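LP04448p (PDB 4QMH) probably binds tubulin through an array of TOG domains, of which this is the fourth, and so drives microtubule polymerization. Local coordinates at residues K32-G37 and A63-D68; H105-N110 and A117-I122; D212-A217 and A231-A236. All coordinates share one frame; numbering follows the deposited sequence.

The three contacts come one after another along an all-helical TOG domain, each closing before the next opens. Interaction 1 joins helix 31-48 to helix 58-66 and the loop that follows it. Interaction 2 joins helix 96-106 and the turn A106-D109 to helix 112-129. Their centres lie about 16 Å apart, and they touch where V67 CG1 packs on H105 CD2. Interaction 3 joins helices 211-221 and 226-236 on the opposite side of the chain's centre from interaction 1. Its centre is about 44 Å from that of interaction 1 and about 30 Å from that of interaction 2. This spread fits an elongated row of helices. Polar near one end, the contacts are apolar in the middle and at the other end.

Interaction 1: K32-G37 and A63-D68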
# COMPACT_ATOMS: atom_id res chain seq x y z
N LYS A 32 -24.78 -5.55 -8.38
CA LYS A 32 -25.34 -6.65 -7.59
C LYS A 32 -24.79 -7.98 -8.08
O LYS A 32 -24.58 -8.89 -7.28
CB LYS A 32 -26.87 -6.63 -7.62
CG LYS A 32 -27.45 -5.44 -6.90
CD LYS A 32 -28.96 -5.46 -6.88
CE LYS A 32 -29.50 -4.29 -6.08
NZ LYS A 32 -30.99 -4.18 -6.17
N THR A 33 -24.55 -8.09 -9.38
CA THR A 33 -23.98 -9.32 -9.93
C THR A 33 -22.50 -9.46 -9.57
O THR A 33 -22.05 -10.55 -9.23
CB THR A 33 -24.17 -9.38 -11.45
OG1 THR A 33 -25.58 -9.33 -11.73
CG2 THR A 33 -23.60 -10.67 -12.01
N ARG A 34 -21.74 -8.37 -9.66
CA ARG A 34 -20.37 -8.39 -9.16
C ARG A 34 -20.33 -8.85 -7.70
O ARG A 34 -19.44 -9.61 -7.29
CB ARG A 34 -19.70 -7.02 -9.29
CG ARG A 34 -19.80 -6.42 -10.68
CD ARG A 34 -18.68 -5.44 -10.97
NE ARG A 34 -18.88 -4.11 -10.39
CZ ARG A 34 -19.78 -3.23 -10.83
NH1 ARG A 34 -20.60 -3.55 -11.83
NH2 ARG A 34 -19.88 -2.04 -10.26
N ASN A 35 -21.29 -8.40 -6.91
CA ASN A 35 -21.31 -8.76 -5.50
C ASN A 35 -21.55 -10.25 -5.32
O ASN A 35 -20.97 -10.88 -4.43
CB ASN A 35 -22.39 -7.96 -4.77
CG ASN A 35 -22.39 -8.25 -3.28
OD1 ASN A 35 -21.40 -8.00 -2.60
ND2 ASN A 35 -23.50 -8.77 -2.76
N GLU A 36 -22.42 -10.81 -6.15
CA GLU A 36 -22.66 -12.24 -6.13
C GLU A 36 -21.39 -13.02 -6.41
O GLU A 36 -21.15 -14.07 -5.81
CB GLU A 36 -23.76 -12.63 -7.12
CG GLU A 36 -25.13 -12.07 -6.77
CD GLU A 36 -25.67 -12.61 -5.46
OE1 GLU A 36 -25.27 -13.73 -5.07
OE2 GLU A 36 -26.49 -11.91 -4.82
N GLY A 37 -20.57 -12.51 -7.32
CA GLY A 37 -19.28 -13.12 -7.61
C GLY A 37 -18.38 -13.09 -6.40
O GLY A 37 -17.75 -14.09 -6.05
N ALA A 63 -8.00 -6.51 -8.24
CA ALA A 63 -7.46 -5.15 -8.34
C ALA A 63 -8.51 -4.19 -8.92
O ALA A 63 -8.73 -3.09 -8.40
CB ALA A 63 -6.19 -5.14 -9.16
N HIS A 64 -9.19 -4.63 -9.97
CA HIS A 64 -10.26 -3.83 -10.54
C HIS A 64 -11.39 -3.58 -9.53
O HIS A 64 -11.98 -2.50 -9.48
CB HIS A 64 -10.83 -4.50 -11.79
CG HIS A 64 -9.99 -4.34 -13.02
ND1 HIS A 64 -9.17 -5.34 -13.49
CD2 HIS A 64 -9.85 -3.30 -13.87
CE1 HIS A 64 -8.56 -4.92 -14.59
NE2 HIS A 64 -8.95 -3.69 -14.84
N ARG A 65 -11.71 -4.59 -8.72
CA ARG A 65 -12.79 -4.42 -7.75
C ARG A 65 -12.41 -3.50 -6.59
O ARG A 65 -13.27 -2.85 -5.99
CB ARG A 65 -13.29 -5.79 -7.26
CG ARG A 65 -13.72 -6.72 -8.41
CD ARG A 65 -15.11 -6.43 -9.01
NE ARG A 65 -15.22 -5.14 -9.69
CZ ARG A 65 -14.86 -4.91 -10.95
NH1 ARG A 65 -14.34 -5.88 -11.70
NH2 ARG A 65 -15.03 -3.70 -11.47
N LEU A 66 -11.12 -3.43 -6.26
CA LEU A 66 -10.65 -2.53 -5.22
C LEU A 66 -10.93 -1.08 -5.60
O LEU A 66 -11.10 -0.23 -4.73
CB LEU A 66 -9.14 -2.72 -4.98
CG LEU A 66 -8.73 -3.96 -4.18
CD1 LEU A 66 -7.21 -4.14 -4.20
CD2 LEU A 66 -9.23 -3.82 -2.76
N VAL A 67 -10.94 -0.81 -6.91
CA VAL A 67 -11.24 0.52 -7.44
C VAL A 67 -12.57 0.54 -8.19
O VAL A 67 -12.76 1.26 -9.18
CB VAL A 67 -10.11 1.04 -8.37
CG1 VAL A 67 -8.80 1.11 -7.60
CG2 VAL A 67 -9.96 0.17 -9.62
N ASP A 68 -13.51 -0.27 -7.71
CA ASP A 68 -14.84 -0.33 -8.30
C ASP A 68 -15.54 1.02 -8.18
O ASP A 68 -15.32 1.76 -7.23
CB ASP A 68 -15.67 -1.40 -7.59
CG ASP A 68 -16.83 -1.90 -8.42
OD1 ASP A 68 -17.91 -1.26 -8.40
OD2 ASP A 68 -16.68 -2.94 -9.08
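R34 of helix 31-48 reaches across to D68 and R65 and carries the whole contact from this side. Its guanidinium forms a bidentate, side-on salt bridge with the D68 carboxylate. R34 NE bonds D68 OD2 at 2.8 Å and R34 NH2 bonds D68 OD1 at 2.8 Å. Both oxygens use their syn lone pairs, and the two planes are nearly coplanar, 24° apart. The NH2 bond is the straighter (166°). R65 comes in at about a right angle to R34 and sends NE and NH2 to one atom, D68 OD2, with NE at 2.7 Å. R65 NE takes the anti lone pair, while R65 NH2 comes from above the carboxylate plane. OD2 thus accepts three N-H groups. R34 CD lies over one face of the R65 guanidinium, 3.7 Å from R65 NE. D68 holds its CG anti to the backbone N (chi1 -159°), which brings the carboxylate to the edges of both guanidinium groups. With an alanine here, the close R34 and R65 charges would probably be left without their shared carboxylate. R34 NH1 also bonds the D28 carbonyl. This salt-bridge network ties helix 31-48 to helix 58-66 and its following loop, while helix 71-88 packs alongside through I73 and T77.

Interaction 2: H105-N110 and A117-I122; sequences HALGDN and AALNCI
L107 and A106 meet A118, L119 and I122 through carbon alone, and no hydrogen bond crosses the contact. The tight part is at L107. Its CD2 methyl sits 3.5 Å from L119 CG and almost as near L119 CD2, the two leucines crossing at about a right angle. The same methyl lies 3.9 Å from A118 CB. L107 CD1 and I122 CD1 meet tip to tip at 3.9 Å. With CG anti to the carbonyl carbon (chi1 -73°), L107 sends one methyl to A118 and L119 and the other to I122. Next to it, A106 CB meets A118 CB at 3.7 Å, and the backbones come close here, with A106 CA 5.8 Å from A118 CA. Small methyls on both sides permit that approach. The solvent side is different. H105 points away from helix 112-129 and is exposed, as is N110, and neither touches the partner segment. A type I beta turn runs from A106 to D109. The packing joins successive helices of the helical array across this tight turn. On the buried side, helix 149-162 closes over the leucines, with E154 on both L107 and L119 and W158 on L119 and I122. F100, F103 and L104 of helix 96-106 also pack on I122.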
# COMPACT_ATOMS: atom_id res chain seq x y z
N HIS A 105 -4.84 3.44 -3.09
CA HIS A 105 -5.83 4.34 -3.61
C HIS A 105 -7.00 4.50 -2.64
O HIS A 105 -7.55 5.59 -2.50
CB HIS A 105 -6.32 3.88 -4.98
CG HIS A 105 -7.12 4.92 -5.68
ND1 HIS A 105 -6.56 6.05 -6.23
CD2 HIS A 105 -8.46 5.02 -5.88
CE1 HIS A 105 -7.51 6.79 -6.76
NE2 HIS A 105 -8.67 6.19 -6.56
N ALA A 106 -7.36 3.42 -1.94
CA ALA A 106 -8.46 3.48 -0.98
C ALA A 106 -8.09 4.29 0.25
O ALA A 106 -8.98 4.69 1.01
CB ALA A 106 -8.89 2.06 -0.57
N LEU A 107 -6.80 4.51 0.48
CA LEU A 107 -6.36 5.38 1.59
C LEU A 107 -6.84 6.81 1.41
O LEU A 107 -6.78 7.61 2.34
CB LEU A 107 -4.84 5.40 1.71
CG LEU A 107 -4.14 4.18 2.27
CD1 LEU A 107 -2.63 4.43 2.28
CD2 LEU A 107 -4.63 3.85 3.67
N GLY A 108 -7.26 7.15 0.19
CA GLY A 108 -7.74 8.49 -0.10
C GLY A 108 -9.23 8.65 0.08
O GLY A 108 -9.79 9.73 -0.19
N ASP A 109 -9.89 7.60 0.53
CA ASP A 109 -11.35 7.59 0.63
C ASP A 109 -11.83 8.66 1.61
O ASP A 109 -11.15 8.95 2.59
CB ASP A 109 -11.85 6.21 1.08
CG ASP A 109 -13.33 6.02 0.82
OD1 ASP A 109 -14.16 6.51 1.62
OD2 ASP A 109 -13.68 5.38 -0.20
N ASN A 110 -13.00 9.24 1.32
CA ASN A 110 -13.65 10.22 2.18
C ASN A 110 -14.09 9.67 3.53
O ASN A 110 -14.27 10.43 4.48
CB ASN A 110 -14.89 10.80 1.50
CG ASN A 110 -14.56 11.66 0.31
OD1 ASN A 110 -13.49 12.28 0.25
ND2 ASN A 110 -15.48 11.72 -0.64
N ALA A 117 -9.86 0.09 6.63
CA ALA A 117 -9.85 -1.20 5.96
C ALA A 117 -8.65 -1.29 5.03
O ALA A 117 -7.99 -2.33 4.95
CB ALA A 117 -11.15 -1.41 5.19
N ALA A 118 -8.35 -0.19 4.34
CA ALA A 118 -7.23 -0.17 3.41
C ALA A 118 -5.91 -0.32 4.18
O ALA A 118 -5.03 -1.08 3.77
CB ALA A 118 -7.24 1.12 2.60
N LEU A 119 -5.78 0.40 5.29
CA LEU A 119 -4.58 0.31 6.13
C LEU A 119 -4.40 -1.11 6.67
O LEU A 119 -3.29 -1.61 6.75
CB LEU A 119 -4.66 1.30 7.28
CG LEU A 119 -4.26 2.74 6.98
CD1 LEU A 119 -4.49 3.62 8.20
CD2 LEU A 119 -2.79 2.80 6.54
N ASN A 120 -5.51 -1.74 7.04
CA ASN A 120 -5.47 -3.09 7.60
C ASN A 120 -5.01 -4.11 6.58
O ASN A 120 -4.26 -5.04 6.90
CB ASN A 120 -6.84 -3.48 8.13
CG ASN A 120 -7.22 -2.71 9.37
OD1 ASN A 120 -6.36 -2.29 10.15
ND2 ASN A 120 -8.52 -2.52 9.58
N CYS A 121 -5.46 -3.96 5.34
CA CYS A 121 -4.98 -4.79 4.25
C CYS A 121 -3.49 -4.61 4.07
O CYS A 121 -2.75 -5.58 3.95
CB CYS A 121 -5.65 -4.42 2.93
SG CYS A 121 -7.17 -5.29 2.62
N ILE A 122 -3.06 -3.36 4.01
CA ILE A 122 -1.66 -3.09 3.80
C ILE A 122 -0.83 -3.75 4.89
O ILE A 122 0.11 -4.47 4.60
CB ILE A 122 -1.36 -1.57 3.75
CG1 ILE A 122 -1.97 -0.96 2.49
CG2 ILE A 122 0.15 -1.35 3.78
CD1 ILE A 122 -2.00 0.58 2.46

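Interaction 3: D212-A217 and A231-A236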
# COMPACT_ATOMS: atom_id res chain seq x y z
N ASP A 212 23.47 12.97 4.13
CA ASP A 212 24.21 13.43 2.96
C ASP A 212 23.43 13.25 1.66
O ASP A 212 23.37 14.16 0.83
CB ASP A 212 25.57 12.72 2.88
CG ASP A 212 26.53 13.18 3.97
OD1 ASP A 212 26.28 14.22 4.62
OD2 ASP A 212 27.57 12.50 4.16
N ALA A 213 22.82 12.08 1.48
CA ALA A 213 22.06 11.79 0.27
C ALA A 213 20.84 12.71 0.16
O ALA A 213 20.50 13.19 -0.92
CB ALA A 213 21.64 10.32 0.23
N MET A 214 20.19 12.98 1.29
CA MET A 214 19.00 13.83 1.25
C MET A 214 19.38 15.27 0.98
O MET A 214 18.69 15.98 0.25
CB MET A 214 18.19 13.70 2.54
CG MET A 214 17.64 12.31 2.73
SD MET A 214 16.57 12.14 4.15
CE MET A 214 15.11 13.04 3.62
N ASN A 215 20.50 15.70 1.55
CA ASN A 215 21.01 17.04 1.29
C ASN A 215 21.45 17.21 -0.17
O ASN A 215 21.24 18.27 -0.76
CB ASN A 215 22.14 17.36 2.25
CG ASN A 215 22.56 18.80 2.18
OD1 ASN A 215 21.81 19.69 2.56
ND2 ASN A 215 23.77 19.04 1.68
N ARG A 216 22.03 16.17 -0.76
CA ARG A 216 22.40 16.21 -2.17
C ARG A 216 21.16 16.34 -3.05
O ARG A 216 21.16 17.09 -4.04
CB ARG A 216 23.17 14.95 -2.58
CG ARG A 216 24.62 14.93 -2.13
CD ARG A 216 25.43 13.88 -2.88
NE ARG A 216 25.00 12.52 -2.58
CZ ARG A 216 25.44 11.80 -1.55
NH1 ARG A 216 26.32 12.32 -0.71
NH2 ARG A 216 25.00 10.56 -1.36
N ALA A 217 20.12 15.61 -2.69
CA ALA A 217 18.85 15.67 -3.41
C ALA A 217 18.26 17.07 -3.32
O ALA A 217 17.69 17.58 -4.29
CB ALA A 217 17.88 14.63 -2.85
N ALA A 231 16.08 22.86 7.19
CA ALA A 231 15.78 22.89 8.63
C ALA A 231 15.23 21.55 9.09
O ALA A 231 15.62 21.05 10.15
CB ALA A 231 14.80 24.02 8.96
N ALA A 232 14.33 20.96 8.30
CA ALA A 232 13.76 19.65 8.61
C ALA A 232 14.82 18.55 8.61
O ALA A 232 14.83 17.69 9.48
CB ALA A 232 12.65 19.31 7.62
N LEU A 233 15.73 18.59 7.64
CA LEU A 233 16.80 17.60 7.59
C LEU A 233 17.68 17.75 8.83
O LEU A 233 18.08 16.76 9.44
CB LEU A 233 17.63 17.73 6.31
CG LEU A 233 16.91 17.59 4.97
CD1 LEU A 233 17.92 17.73 3.83
CD2 LEU A 233 16.19 16.28 4.88
N GLU A 234 17.96 18.99 9.21
CA GLU A 234 18.85 19.23 10.35
C GLU A 234 18.18 18.84 11.66
O GLU A 234 18.85 18.39 12.60
CB GLU A 234 19.34 20.68 10.37
CG GLU A 234 20.34 20.97 9.27
CD GLU A 234 20.68 22.45 9.14
OE1 GLU A 234 19.85 23.30 9.51
OE2 GLU A 234 21.79 22.75 8.65
N LYS A 235 16.86 19.02 11.73
CA LYS A 235 16.10 18.66 12.92
C LYS A 235 16.08 17.14 13.15
O LYS A 235 16.12 16.68 14.29
CB LYS A 235 14.68 19.23 12.86
CG LYS A 235 13.86 19.00 14.11
CD LYS A 235 12.47 19.59 13.95
CE LYS A 235 11.65 19.43 15.23
NZ LYS A 235 10.29 20.04 15.09
N ALA A 236 16.06 16.37 12.06
CA ALA A 236 15.95 14.91 12.14
C ALA A 236 17.28 14.23 12.41
O ALA A 236 17.36 13.20 13.09
CB ALA A 236 15.34 14.36 10.86
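Two successive helices near the C-terminal end of the TOG domain, 211-221 and 226-236, pack through one leucine set against a helix flank. L233 points at helix 211-221, and its two methyls divide the work. L233 CD2 meets the end of the M214 side chain, 3.6 Å from M214 CE, and also lies 4.0 Å from M214 CB. It therefore touches both the root and the tip of the methionine. The bend that makes this possible is at the last torsion: chi3 of 71° turns M214 CE aside from an otherwise extended chain. The other methyl, L233 CD1, rests on the backbone, 4.0 Å from N215 N and equally far from M214 C. The nearest backbones are those of N215 and L233, with CA atoms 7.6 Å apart. No hydrogen bond spans the pair, so the contact rests on van der Waals packing. M206 of helix 192-209 touches both M214 and L233, and I205 adds to M214. Helix 173-186 supplies Y184, which packs on L233 and whose hydroxyl is hydrogen-bonded to M214 O. Neighbouring helices joined by a short connection and sharing a buried apolar seam are characteristic of the helical HEAT-like repeats from which TOG domains are built.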